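Side-chain contact in acetyltransferase PA1377 (Pseudomonas aeruginosa, PDB 2VI7), which is a putative GNAT-family acetyltransferase that probably transfers an acetyl group to an amino group of its substrate: residues R121-T126 against F141-E146. Sequence-based numbering, arbitrary orientation.
Sequences RRVELT and FGFETE. With SO4 (sulfate ion), chain E.
Glu-146 OE1 is held by two donors. NH1 of Arg-122 reaches Glu-146 OE1 across the contact at 3.0 Å, nearly straight at 168°, and the backbone N of Arg-150 of the second subunit gives it another hydrogen bond. NH2 of Arg-122 gives a 2.8 Å hydrogen bond to the syn lone pair of Glu-146 OE2. The pair is thus an end-on salt bridge made by two nitrogens. The two flat groups are almost coplanar, with planes 23° apart. The Arg-122 chain is extended from CG to NE, and Glu-146 comes to meet it from the opposite direction. The third donor, Arg-122 NE, bonds Glu-124 OE2 at 2.7 Å within the guanidinium plane, on the anti lone pair of that oxygen. This second salt bridge brings Glu-124 into the network.

The apolar half of the contact centres on Phe-143. CD2 of Leu-125 lies over one face of the ring, 3.7 Å from its centroid, in a CH-pi contact. CG1 of Val-123 touches Phe-143 CZ at 3.8 Å. Gly-142, at positive phi, ends helix 132-140 in a Schellman motif. Beyond the turn, a sulfate, probably from the crystallisation liquor, is held by N and OG1 of Thr-145.

The contact joins strand 122-128 to this turn and to the beginning of strand 144-152; both strands pair with strand 158-168. Bonds from all three nitrogens should fix the rotation of the buried guanidinium. Arg-122 is shared between two carboxylates at the subunit interface, and Arg-83, salt-bridged to Glu-124 OE2, probably supplies the second positive charge.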
loop_
_atom_site.group_PDB
_atom_site.type_symbol
_atom_site.label_atom_id
_atom_site.label_comp_id
_atom_site.label_asym_id
_atom_site.label_seq_id
_atom_site.Cartn_x
_atom_site.Cartn_y
_atom_site.Cartn_z
ATOM N N ARG A 121 -5.127 -9.612 13.013
ATOM C CA ARG A 121 -5.272 -10.938 12.422
ATOM C C ARG A 121 -4.258 -11.163 11.300
ATOM O O ARG A 121 -3.925 -12.293 10.973
ATOM C CB ARG A 121 -6.681 -11.098 11.845
ATOM C CG ARG A 121 -6.974 -12.448 11.205
ATOM C CD ARG A 121 -8.251 -12.336 10.391
ATOM N NE ARG A 121 -8.726 -13.599 9.825
ATOM C CZ ARG A 121 -9.423 -14.513 10.498
ATOM N NH1 ARG A 121 -9.723 -14.313 11.776
ATOM N NH2 ARG A 121 -9.864 -15.607 9.881
ATOM N N ARG A 122 -3.752 -10.079 10.729
ATOM C CA ARG A 122 -2.841 -10.178 9.602
ATOM C C ARG A 122 -1.751 -9.119 9.642
ATOM O O ARG A 122 -2.027 -7.946 9.871
ATOM C CB ARG A 122 -3.667 -10.025 8.323
ATOM C CG ARG A 122 -2.918 -10.052 7.019
ATOM C CD ARG A 122 -3.864 -9.710 5.881
ATOM N NE ARG A 122 -3.118 -9.440 4.656
ATOM C CZ ARG A 122 -2.629 -10.382 3.858
ATOM N NH1 ARG A 122 -2.824 -11.659 4.145
ATOM N NH2 ARG A 122 -1.904 -10.053 2.800
ATOM N N VAL A 123 -0.508 -9.537 9.429
ATOM C CA VAL A 123 0.609 -8.601 9.393
ATOM C C VAL A 123 1.274 -8.829 8.041
ATOM O O VAL A 123 1.548 -9.969 7.663
ATOM C CB VAL A 123 1.612 -8.844 10.530
ATOM C CG1 VAL A 123 2.714 -7.796 10.480
ATOM C CG2 VAL A 123 0.908 -8.778 11.861
ATOM N N GLU A 124 1.519 -7.737 7.323
ATOM C CA GLU A 124 2.085 -7.787 5.981
ATOM C C GLU A 124 3.456 -7.137 5.836
ATOM O O GLU A 124 3.793 -6.191 6.542
ATOM C CB GLU A 124 1.106 -7.112 5.024
ATOM C CG GLU A 124 -0.348 -7.401 5.367
ATOM C CD GLU A 124 -1.314 -6.420 4.738
ATOM O OE1 GLU A 124 -0.969 -5.223 4.659
ATOM O OE2 GLU A 124 -2.427 -6.836 4.342
ATOM N N LEU A 125 4.245 -7.657 4.903
ATOM C CA LEU A 125 5.576 -7.124 4.641
ATOM C C LEU A 125 6.019 -7.497 3.238
ATOM O O LEU A 125 5.397 -8.326 2.583
ATOM C CB LEU A 125 6.589 -7.673 5.659
ATOM C CG LEU A 125 7.026 -9.147 5.601
ATOM C CD1 LEU A 125 7.889 -9.408 4.381
ATOM C CD2 LEU A 125 7.817 -9.474 6.855
ATOM N N THR A 126 7.085 -6.861 2.768
ATOM C CA THR A 126 7.639 -7.172 1.456
ATOM C C THR A 126 9.123 -7.261 1.741
ATOM O O THR A 126 9.623 -6.592 2.633
ATOM C CB THR A 126 7.378 -6.055 0.398
ATOM O OG1 THR A 126 7.903 -4.810 0.870
ATOM C CG2 THR A 126 5.892 -5.919 0.098
ATOM N N PHE A 141 9.356 -16.163 12.098
ATOM C CA PHE A 141 8.220 -15.591 12.825
ATOM C C PHE A 141 6.833 -15.878 12.260
ATOM O O PHE A 141 5.875 -15.190 12.600
ATOM C CB PHE A 141 8.388 -14.068 12.991
ATOM C CG PHE A 141 9.382 -13.674 14.065
ATOM C CD1 PHE A 141 10.740 -13.520 13.766
ATOM C CD2 PHE A 141 8.970 -13.517 15.390
ATOM C CE1 PHE A 141 11.670 -13.223 14.774
ATOM C CE2 PHE A 141 9.897 -13.221 16.407
ATOM C CZ PHE A 141 11.246 -13.074 16.100
ATOM N N GLY A 142 6.732 -16.883 11.395
ATOM C CA GLY A 142 5.449 -17.258 10.830
ATOM C C GLY A 142 5.001 -16.613 9.533
ATOM O O GLY A 142 3.886 -16.878 9.083
ATOM N N PHE A 143 5.824 -15.760 8.931
ATOM C CA PHE A 143 5.417 -15.136 7.674
ATOM C C PHE A 143 5.559 -16.135 6.537
ATOM O O PHE A 143 6.519 -16.901 6.476
ATOM C CB PHE A 143 6.264 -13.904 7.339
ATOM C CG PHE A 143 5.961 -12.705 8.185
ATOM C CD1 PHE A 143 6.513 -12.577 9.458
ATOM C CD2 PHE A 143 5.129 -11.692 7.708
ATOM C CE1 PHE A 143 6.244 -11.455 10.248
ATOM C CE2 PHE A 143 4.852 -10.565 8.490
ATOM C CZ PHE A 143 5.414 -10.445 9.769
ATOM N N GLU A 144 4.592 -16.125 5.636
ATOM C CA GLU A 144 4.635 -17.012 4.500
ATOM C C GLU A 144 4.562 -16.153 3.260
ATOM O O GLU A 144 3.937 -15.099 3.273
ATOM C CB GLU A 144 3.454 -17.962 4.516
ATOM C CG GLU A 144 3.453 -18.957 5.644
ATOM C CD GLU A 144 2.224 -19.856 5.587
ATOM O OE1 GLU A 144 2.089 -20.640 4.614
ATOM O OE2 GLU A 144 1.389 -19.765 6.511
ATOM N N THR A 145 5.206 -16.607 2.190
ATOM C CA THR A 145 5.202 -15.882 0.933
ATOM C C THR A 145 3.826 -15.991 0.292
ATOM O O THR A 145 3.287 -17.089 0.138
ATOM C CB THR A 145 6.247 -16.451 -0.043
ATOM O OG1 THR A 145 7.559 -16.267 0.503
ATOM C CG2 THR A 145 6.153 -15.753 -1.400
ATOM N N GLU A 146 3.265 -14.846 -0.077
ATOM C CA GLU A 146 1.956 -14.797 -0.701
ATOM C C GLU A 146 2.054 -14.422 -2.167
ATOM O O GLU A 146 1.124 -14.643 -2.935
ATOM C CB GLU A 146 1.063 -13.796 0.026
ATOM C CG GLU A 146 0.468 -14.334 1.310
ATOM C CD GLU A 146 -0.602 -13.427 1.878
ATOM O OE1 GLU A 146 -1.465 -13.928 2.633
ATOM O OE2 GLU A 146 -0.573 -12.215 1.575
HETATM S S SO4 E . 7.262 -19.646 2.263
HETATM O O1 SO4 E . 7.952 -18.349 2.362
HETATM O O2 SO4 E . 5.799 -19.447 2.307
HETATM O O3 SO4 E . 7.622 -20.316 0.987
HETATM O O4 SO4 E . 7.679 -20.446 3.420
#